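SmhA (Serratia marcescens, PDB 7A27) is one component of Smh, a tripartite alpha-pore forming toxin, and probably helps to perforate target membranes. Local coordinates at residues Q12-M17 against E340-F345. Sequence-based numbering, arbitrary orientation.
Sequences QTLMAM and EKWQLF
The ring of Phe345 reaches from helix 325-358 to the first turn of helix 14-37 and lies against the backbone of Leu14 and Met15. Its chi1 of 177° sets CG anti to the backbone N; CD1 and CE1 lie by Met15, CE2 and CZ by Leu14, and Phe345 CE1 comes to 3.5 Å from Met15 CA. One face looks at Met15 N, which sits 3.9 Å above the plane, off-centre near its perimeter. Leu14 CB approaches the ring obliquely, 3.7 Å from Phe345 CZ. The Met15 side chain, CG anti to its own N and extended beyond CG, runs antiparallel to that of Phe345, with Met15 CB 3.7 Å from Phe345 CD1. Farther along, Met15 SD lies 4.0 Å from Phe345 CA in helix 325-358 and, at the more exposed margin, 4.3 Å from Leu344 CD2. On the buried side Leu14 CB points toward helix 325-358; Trp342 starts away from helix 14-37, but with CG anti to the carbonyl carbon (chi1 -77°) its six-membered ring returns, Trp342 CH2 meeting Leu14 CD1 obliquely at 3.9 Å. The side chains that meet are all apolar and join the first helix to the last in an elongated helical bundle, probably as in the ClyA family of alpha-pore forming toxins. Trp342 CE3 stands in plane at the edge of the phenyl ring. Further out, Trp342 NE1 hydrogen-bonds to Leu9 O, while Phe86 and Val90 of helix 48-96 pack against the indole. The ring of His18 meets Phe345, and His18 ND1 hydrogen-bonds to Leu14 O.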
loop_
_atom_site.group_PDB
_atom_site.type_symbol
_atom_site.label_atom_id
_atom_site.label_comp_id
_atom_site.label_asym_id
_atom_site.label_seq_id
_atom_site.Cartn_x
_atom_site.Cartn_y
_atom_site.Cartn_z
ATOM N N GLN A 12 7.351 -13.328 15.561
ATOM C CA GLN A 12 6.089 -12.801 16.138
ATOM C C GLN A 12 5.158 -12.494 14.968
ATOM O O GLN A 12 5.224 -13.229 13.983
ATOM C CB GLN A 12 6.435 -11.654 17.095
ATOM C CG GLN A 12 7.509 -12.100 18.077
ATOM C CD GLN A 12 7.471 -11.433 19.416
ATOM O OE1 GLN A 12 6.491 -10.826 19.800
ATOM N NE2 GLN A 12 8.563 -11.576 20.140
ATOM N N THR A 13 4.370 -11.426 15.028
ATOM C CA THR A 13 3.381 -11.110 13.960
ATOM C C THR A 13 4.027 -10.306 12.827
ATOM O O THR A 13 3.261 -9.711 12.073
ATOM C CB THR A 13 2.152 -10.380 14.524
ATOM O OG1 THR A 13 2.556 -9.093 14.999
ATOM C CG2 THR A 13 1.473 -11.162 15.626
ATOM N N LEU A 14 5.361 -10.300 12.674
ATOM C CA LEU A 14 6.044 -9.569 11.569
ATOM C C LEU A 14 5.554 -10.045 10.196
ATOM O O LEU A 14 5.361 -9.178 9.324
ATOM C CB LEU A 14 7.564 -9.744 11.654
ATOM C CG LEU A 14 8.303 -8.870 12.668
ATOM C CD1 LEU A 14 9.777 -9.198 12.669
ATOM C CD2 LEU A 14 8.134 -7.385 12.369
ATOM N N MET A 15 5.385 -11.354 9.991
ATOM C CA MET A 15 5.014 -11.895 8.658
ATOM C C MET A 15 3.675 -11.289 8.241
ATOM O O MET A 15 3.622 -10.669 7.171
ATOM C CB MET A 15 4.937 -13.422 8.648
ATOM C CG MET A 15 4.723 -13.975 7.255
ATOM S SD MET A 15 4.953 -15.759 7.119
ATOM C CE MET A 15 4.055 -16.098 5.607
ATOM N N ALA A 16 2.658 -11.431 9.090
ATOM C CA ALA A 16 1.295 -10.916 8.843
ATOM C C ALA A 16 1.336 -9.386 8.730
ATOM O O ALA A 16 0.703 -8.820 7.838
ATOM C CB ALA A 16 0.378 -11.362 9.949
ATOM N N MET A 17 2.059 -8.733 9.624
ATOM C CA MET A 17 2.151 -7.261 9.684
ATOM C C MET A 17 2.704 -6.736 8.362
ATOM O O MET A 17 2.166 -5.737 7.899
ATOM C CB MET A 17 3.024 -6.807 10.855
ATOM C CG MET A 17 2.870 -5.338 11.182
ATOM S SD MET A 17 3.013 -5.065 12.915
ATOM C CE MET A 17 1.404 -5.671 13.432
ATOM N N GLU A 340 13.175 -22.102 10.888
ATOM C CA GLU A 340 12.157 -22.487 9.868
ATOM C C GLU A 340 11.136 -21.354 9.749
ATOM O O GLU A 340 10.744 -21.040 8.617
ATOM C CB GLU A 340 11.453 -23.805 10.210
ATOM C CG GLU A 340 12.362 -25.024 10.057
ATOM C CD GLU A 340 11.844 -26.375 10.555
ATOM O OE1 GLU A 340 12.703 -27.235 10.947
ATOM O OE2 GLU A 340 10.589 -26.593 10.537
ATOM N N LYS A 341 10.713 -20.791 10.883
ATOM C CA LYS A 341 9.715 -19.689 10.942
ATOM C C LYS A 341 10.265 -18.474 10.190
ATOM O O LYS A 341 9.501 -17.876 9.416
ATOM C CB LYS A 341 9.358 -19.281 12.375
ATOM C CG LYS A 341 8.597 -20.327 13.173
ATOM C CD LYS A 341 8.378 -19.945 14.620
ATOM C CE LYS A 341 7.829 -21.080 15.460
ATOM N NZ LYS A 341 7.805 -20.728 16.903
ATOM N N TRP A 342 11.545 -18.134 10.398
ATOM C CA TRP A 342 12.189 -16.978 9.728
ATOM C C TRP A 342 12.374 -17.272 8.230
ATOM O O TRP A 342 12.195 -16.317 7.439
ATOM C CB TRP A 342 13.491 -16.586 10.424
ATOM C CG TRP A 342 13.294 -15.818 11.695
ATOM C CD1 TRP A 342 13.289 -16.304 12.972
ATOM C CD2 TRP A 342 13.075 -14.407 11.821
ATOM N NE1 TRP A 342 13.076 -15.299 13.873
ATOM C CE2 TRP A 342 12.940 -14.125 13.195
ATOM C CE3 TRP A 342 12.966 -13.358 10.908
ATOM C CZ2 TRP A 342 12.703 -12.840 13.673
ATOM C CZ3 TRP A 342 12.733 -12.086 11.381
ATOM C CH2 TRP A 342 12.612 -11.831 12.744
ATOM N N GLN A 343 12.675 -18.519 7.839
ATOM C CA GLN A 343 12.832 -18.885 6.404
ATOM C C GLN A 343 11.503 -18.698 5.675
ATOM O O GLN A 343 11.527 -18.152 4.552
ATOM C CB GLN A 343 13.383 -20.303 6.219
ATOM C CG GLN A 343 14.888 -20.333 6.431
ATOM C CD GLN A 343 15.517 -19.211 5.633
ATOM O OE1 GLN A 343 15.276 -19.113 4.429
ATOM N NE2 GLN A 343 16.284 -18.342 6.293
ATOM N N LEU A 344 10.403 -19.122 6.297
ATOM C CA LEU A 344 9.054 -19.021 5.705
ATOM C C LEU A 344 8.759 -17.529 5.494
ATOM O O LEU A 344 8.295 -17.147 4.387
ATOM C CB LEU A 344 8.049 -19.675 6.657
ATOM C CG LEU A 344 6.796 -20.270 6.007
ATOM C CD1 LEU A 344 6.999 -21.771 5.790
ATOM C CD2 LEU A 344 5.526 -19.984 6.837
ATOM N N PHE A 345 9.058 -16.718 6.516
ATOM C CA PHE A 345 8.888 -15.241 6.508
ATOM C C PHE A 345 9.740 -14.669 5.373
ATOM O O PHE A 345 9.185 -13.920 4.561
ATOM C CB PHE A 345 9.207 -14.650 7.887
ATOM C CG PHE A 345 9.135 -13.145 8.003
ATOM C CD1 PHE A 345 8.253 -12.395 7.240
ATOM C CD2 PHE A 345 9.929 -12.478 8.919
ATOM C CE1 PHE A 345 8.198 -11.016 7.369
ATOM C CE2 PHE A 345 9.863 -11.103 9.045
ATOM C CZ PHE A 345 8.988 -10.381 8.285
#